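Side-chain contacts in Plm1 (Streptomyces sp. HK803, PDB 4HXY), which probably reduces the beta-keto group of a polyketide intermediate with NADPH, as the ketoreductase domain of the first module in phoslactomycin biosynthesis: residues L113-G118 / G126-L131; W86-R91 / R141-T146. All blocks are in the same frame, centred on the assembly; numbering follows the deposited sequence.

Contact 1. Residues L113-G118 / G126-L131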
loop_
_atom_site.group_PDB
_atom_site.type_symbol
_atom_site.label_atom_id
_atom_site.label_comp_id
_atom_site.label_asym_id
_atom_site.label_seq_id
_atom_site.Cartn_x
_atom_site.Cartn_y
_atom_site.Cartn_z
ATOM N N LEU A 113 4.761 -4.440 4.495
ATOM C CA LEU A 113 6.094 -4.827 4.901
ATOM C C LEU A 113 6.270 -6.342 4.979
ATOM O O LEU A 113 7.292 -6.876 4.554
ATOM C CB LEU A 113 6.441 -4.180 6.248
ATOM C CG LEU A 113 7.906 -4.337 6.622
ATOM C CD1 LEU A 113 8.416 -3.001 7.227
ATOM C CD2 LEU A 113 8.094 -5.505 7.554
ATOM N N GLY A 114 5.271 -7.028 5.516
ATOM C CA GLY A 114 5.317 -8.471 5.696
ATOM C C GLY A 114 5.488 -9.229 4.395
ATOM O O GLY A 114 6.240 -10.188 4.321
ATOM N N ARG A 115 4.806 -8.788 3.344
ATOM C CA ARG A 115 5.030 -9.370 2.019
ATOM C C ARG A 115 6.485 -9.255 1.549
ATOM O O ARG A 115 7.027 -10.190 0.960
ATOM C CB ARG A 115 4.088 -8.754 0.981
ATOM C CG ARG A 115 2.630 -9.243 1.115
ATOM C CD ARG A 115 1.720 -8.701 0.010
ATOM N NE ARG A 115 1.294 -7.315 0.276
ATOM C CZ ARG A 115 0.192 -6.971 0.927
ATOM N NH1 ARG A 115 -0.668 -7.884 1.372
ATOM N NH2 ARG A 115 -0.082 -5.698 1.121
ATOM N N VAL A 116 7.114 -8.120 1.814
ATOM C CA VAL A 116 8.526 -7.941 1.511
ATOM C C VAL A 116 9.397 -8.892 2.371
ATOM O O VAL A 116 10.360 -9.467 1.870
ATOM C CB VAL A 116 8.932 -6.481 1.673
ATOM C CG1 VAL A 116 10.425 -6.321 1.428
ATOM C CG2 VAL A 116 8.123 -5.608 0.699
ATOM N N ALA A 117 9.032 -9.078 3.635
ATOM C CA ALA A 117 9.721 -10.053 4.494
ATOM C C ALA A 117 9.696 -11.462 3.886
ATOM O O ALA A 117 10.707 -12.176 3.909
ATOM C CB ALA A 117 9.137 -10.037 5.906
ATOM N N GLY A 118 8.556 -11.850 3.313
ATOM C CA GLY A 118 8.428 -13.140 2.632
ATOM C C GLY A 118 9.406 -13.275 1.481
ATOM O O GLY A 118 9.947 -14.374 1.238
ATOM N N GLY A 126 6.832 -17.078 7.943
ATOM C CA GLY A 126 5.662 -17.894 8.008
ATOM C C GLY A 126 4.547 -17.263 7.206
ATOM O O GLY A 126 4.178 -17.743 6.119
ATOM N N GLY A 127 4.040 -16.145 7.711
ATOM C CA GLY A 127 2.962 -15.464 7.040
ATOM C C GLY A 127 2.256 -14.417 7.878
ATOM O O GLY A 127 2.667 -14.105 9.013
ATOM N N LEU A 128 1.167 -13.918 7.309
ATOM C CA LEU A 128 0.312 -12.888 7.908
ATOM C C LEU A 128 -1.066 -13.472 8.162
ATOM O O LEU A 128 -1.612 -14.169 7.300
ATOM C CB LEU A 128 0.181 -11.696 6.950
ATOM C CG LEU A 128 1.454 -10.877 6.765
ATOM C CD1 LEU A 128 1.591 -10.235 5.353
ATOM C CD2 LEU A 128 1.498 -9.809 7.861
ATOM N N VAL A 129 -1.619 -13.202 9.349
ATOM C CA VAL A 129 -2.999 -13.551 9.663
ATOM C C VAL A 129 -3.725 -12.375 10.286
ATOM O O VAL A 129 -3.312 -11.875 11.326
ATOM C CB VAL A 129 -3.112 -14.749 10.599
ATOM C CG1 VAL A 129 -4.590 -15.206 10.669
ATOM C CG2 VAL A 129 -2.207 -15.907 10.139
ATOM N N ASP A 130 -4.817 -11.955 9.654
ATOM C CA ASP A 130 -5.627 -10.855 10.164
ATOM C C ASP A 130 -6.818 -11.435 10.954
ATOM O O ASP A 130 -7.593 -12.232 10.430
ATOM C CB ASP A 130 -6.102 -9.935 9.052
ATOM C CG ASP A 130 -6.766 -8.681 9.597
ATOM O OD1 ASP A 130 -6.045 -7.777 10.115
ATOM O OD2 ASP A 130 -8.003 -8.610 9.503
ATOM N N LEU A 131 -6.934 -11.050 12.215
ATOM C CA LEU A 131 -7.938 -11.609 13.105
ATOM C C LEU A 131 -8.954 -10.529 13.456
ATOM O O LEU A 131 -8.671 -9.348 13.360
ATOM C CB LEU A 131 -7.282 -12.084 14.409
ATOM C CG LEU A 131 -6.157 -13.107 14.274
ATOM C CD1 LEU A 131 -5.603 -13.415 15.640
ATOM C CD2 LEU A 131 -6.625 -14.371 13.585
#

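Contact 2. Residues W86-R91 / R141-T146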
loop_
_atom_site.group_PDB
_atom_site.type_symbol
_atom_site.label_atom_id
_atom_site.label_comp_id
_atom_site.label_asym_id
_atom_site.label_seq_id
_atom_site.Cartn_x
_atom_site.Cartn_y
_atom_site.Cartn_z
ATOM N N TRP A 86 5.398 -15.745 12.191
ATOM C CA TRP A 86 4.026 -15.420 11.849
ATOM C C TRP A 86 3.680 -14.095 12.486
ATOM O O TRP A 86 4.090 -13.830 13.625
ATOM C CB TRP A 86 3.094 -16.526 12.374
ATOM C CG TRP A 86 3.091 -17.738 11.525
ATOM C CD1 TRP A 86 3.879 -18.851 11.664
ATOM C CD2 TRP A 86 2.264 -17.972 10.378
ATOM N NE1 TRP A 86 3.596 -19.749 10.657
ATOM C CE2 TRP A 86 2.621 -19.231 9.854
ATOM C CE3 TRP A 86 1.280 -17.225 9.730
ATOM C CZ2 TRP A 86 2.008 -19.766 8.717
ATOM C CZ3 TRP A 86 0.686 -17.742 8.601
ATOM C CH2 TRP A 86 1.038 -19.005 8.112
ATOM N N CYS A 87 2.926 -13.272 11.764
ATOM C CA CYS A 87 2.520 -11.957 12.247
ATOM C C CYS A 87 1.004 -11.847 12.237
ATOM O O CYS A 87 0.380 -12.042 11.182
ATOM C CB CYS A 87 3.148 -10.867 11.383
ATOM S SG CYS A 87 2.718 -9.194 11.926
ATOM N N VAL A 88 0.415 -11.541 13.396
ATOM C CA VAL A 88 -1.040 -11.332 13.486
ATOM C C VAL A 88 -1.391 -9.847 13.627
ATOM O O VAL A 88 -0.725 -9.098 14.334
ATOM C CB VAL A 88 -1.711 -12.120 14.633
ATOM C CG1 VAL A 88 -1.719 -13.595 14.315
ATOM C CG2 VAL A 88 -1.026 -11.839 15.987
ATOM N N THR A 89 -2.423 -9.448 12.905
ATOM C CA THR A 89 -2.921 -8.090 12.875
ATOM C C THR A 89 -4.432 -8.145 13.094
ATOM O O THR A 89 -5.002 -9.226 13.196
ATOM C CB THR A 89 -2.673 -7.447 11.512
ATOM O OG1 THR A 89 -3.303 -8.225 10.475
ATOM C CG2 THR A 89 -1.180 -7.378 11.238
ATOM N N SER A 90 -5.043 -6.974 13.217
ATOM C CA SER A 90 -6.497 -6.810 13.167
ATOM C C SER A 90 -6.836 -5.532 12.389
ATOM O O SER A 90 -6.089 -4.542 12.428
ATOM C CB SER A 90 -7.091 -6.768 14.588
ATOM O OG SER A 90 -6.644 -5.610 15.247
ATOM N N ARG A 91 -7.926 -5.593 11.624
ATOM C CA ARG A 91 -8.427 -4.482 10.814
ATOM C C ARG A 91 -7.461 -4.106 9.670
ATOM O O ARG A 91 -7.559 -3.025 9.138
ATOM C CB ARG A 91 -8.735 -3.236 11.685
ATOM C CG ARG A 91 -9.801 -3.443 12.787
ATOM C CD ARG A 91 -9.835 -2.271 13.785
ATOM N NE ARG A 91 -10.135 -0.999 13.137
ATOM C CZ ARG A 91 -9.708 0.203 13.529
ATOM N NH1 ARG A 91 -8.924 0.350 14.594
ATOM N NH2 ARG A 91 -10.062 1.279 12.829
ATOM N N ARG A 141 -9.108 -20.908 17.726
ATOM C CA ARG A 141 -8.932 -22.212 17.089
ATOM C C ARG A 141 -8.502 -22.127 15.635
ATOM O O ARG A 141 -7.736 -22.974 15.165
ATOM C CB ARG A 141 -10.210 -23.056 17.201
ATOM C CG ARG A 141 -10.566 -23.476 18.612
ATOM C CD ARG A 141 -11.626 -24.595 18.581
ATOM N NE ARG A 141 -12.808 -24.191 17.808
ATOM C CZ ARG A 141 -13.874 -23.553 18.303
ATOM N NH1 ARG A 141 -13.962 -23.243 19.603
ATOM N NH2 ARG A 141 -14.876 -23.226 17.490
ATOM N N ALA A 142 -8.988 -21.114 14.934
ATOM C CA ALA A 142 -8.588 -20.888 13.570
ATOM C C ALA A 142 -7.097 -20.549 13.519
ATOM O O ALA A 142 -6.390 -21.029 12.661
ATOM C CB ALA A 142 -9.426 -19.781 12.933
ATOM N N LEU A 143 -6.639 -19.705 14.436
ATOM C CA LEU A 143 -5.218 -19.363 14.491
ATOM C C LEU A 143 -4.349 -20.557 14.881
ATOM O O LEU A 143 -3.308 -20.791 14.323
ATOM C CB LEU A 143 -4.944 -18.208 15.454
ATOM C CG LEU A 143 -3.463 -17.814 15.450
ATOM C CD1 LEU A 143 -3.052 -17.240 14.115
ATOM C CD2 LEU A 143 -3.184 -16.842 16.509
ATOM N N ALA A 144 -4.804 -21.320 15.854
ATOM C CA ALA A 144 -4.028 -22.462 16.313
ATOM C C ALA A 144 -3.846 -23.485 15.208
ATOM O O ALA A 144 -2.763 -23.995 15.014
ATOM C CB ALA A 144 -4.688 -23.086 17.512
ATOM N N GLY A 145 -4.911 -23.757 14.475
ATOM C CA GLY A 145 -4.845 -24.661 13.322
ATOM C C GLY A 145 -3.851 -24.181 12.284
ATOM O O GLY A 145 -3.103 -24.967 11.714
ATOM N N THR A 146 -3.820 -22.869 12.057
ATOM C CA THR A 146 -2.908 -22.277 11.091
ATOM C C THR A 146 -1.450 -22.431 11.531
ATOM O O THR A 146 -0.604 -22.802 10.723
ATOM C CB THR A 146 -3.277 -20.782 10.861
ATOM O OG1 THR A 146 -4.592 -20.711 10.290
ATOM C CG2 THR A 146 -2.285 -20.090 9.940
#

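Contact 1. Residues L113-G118 / G126-L131
Leu128 of strand 125-131 meets Gly114 and Arg115 of helix 105-120 through a single methyl group. Its CD1 settles against the peptide joining the two helix residues, 4.1 Å from Gly114 C and an equal 4.1 Å from Arg115 N. The aliphatic root of the arginine flanks the same methyl, with Arg115 CG 4.5 Å from Leu128 CD1. Gly114 has no side chain to hold the strand off, and the backbones draw together until Gly114 CA lies 7.0 Å from Leu128 CA. A beta carbon at Gly114 would point at the strand and stand only 3.0 Å from Leu128 CD1, a clash: the leucine methyl takes the place such a carbon would hold. The side chain of Leu128 leaves the strand toward the helix, and CG anti to the carbonyl carbon (chi1 -69°) places CD1 against the peptide.

Farther out, Leu128 also leans on Cys87 of the adjacent strand 85-90. Leu113 and Val116 touch helix 333-351, placing helix 105-120 between that helix and the sheet. The guanidinium of Arg115 extends beyond the leucine to weak hydrogen bonds with Gln160 and Gly325.

This is a worked case of the beta-alpha-beta crossover of a Rossmann-like fold, in which a helix packs back on the strand that follows it. All three touching residues are buried, and the joint is made by van der Waals contact of a methyl with helix backbone and an aliphatic arm, with no directed bond between them.

Contact 2. Residues W86-R91 / R141-T146
Trp86 and Thr146 come together through two first torsions: chi1 of -78° sets the indole of Trp86 anti to its own carbonyl carbon, on a side chain that leaves the strand toward helix 137-148, while chi1 of -63° sets Thr146 OG1 anti to the carbonyl carbon and so leaves CG2 anti to the backbone N. The threonine methyl therefore lies over one face of the indole, at the far end of the six-membered ring, with Thr146 CG2 3.9 Å from Trp86 CH2 and 4.0 Å from Trp86 CZ3.

The other branch of the threonine turns back to its own helix. Thr146 OG1 donates to Ala142 O at 3.0 Å, with the hydroxyl tilted 26° out of the carbonyl plane. Thr146 N reaches that same Ala142 O at 3.2 Å from the opposite face, so one carbonyl accepts two bonds from one residue. An alanine here, without OG1 and CG2, would probably cost Ala142 O its hydroxyl donor and uncover the Trp86 ring face.

Deeper in, Val88 takes up the contact two residues along the strand. Its CG1 meets the end of Leu143, 3.9 Å from Leu143 CD1, and the two side chains run at about a right angle.

Strand 85-90 is flanked by strands 59-63 and 125-131; Val129 of the latter touches both Trp86 and Val88. The helix also touches strand 160-164, where Ala142 meets Val163 and Thr146 meets Leu161. The pattern illustrates helix-on-sheet packing in a Rossmann-like fold: across the interface the chemistry is apolar, and the threonine's polar atom is satisfied within the helix while its methyl faces the indole.

Overall arrangement
Contacts 1 and 2 lie on opposite faces of the parallel strands 85-90 and 125-131, neighbours that each supply one of them. Contact 1 is fully buried, between the sheet and the side of the fold that meets helix 333-351; contact 2 lies farther from the chain centre and is only partly buried. Neither carries a polar bond across, yet the first brings a methyl onto helix backbone, whereas the second works through side chains alone. Polar bonds join the strands themselves: Asp130 OD1 probably forms a hydrogen bond with Thr89 OG1 at 2.8 Å. Both contacts probably belong to the ketoreductase's structural half, which lacks the NADPH pocket.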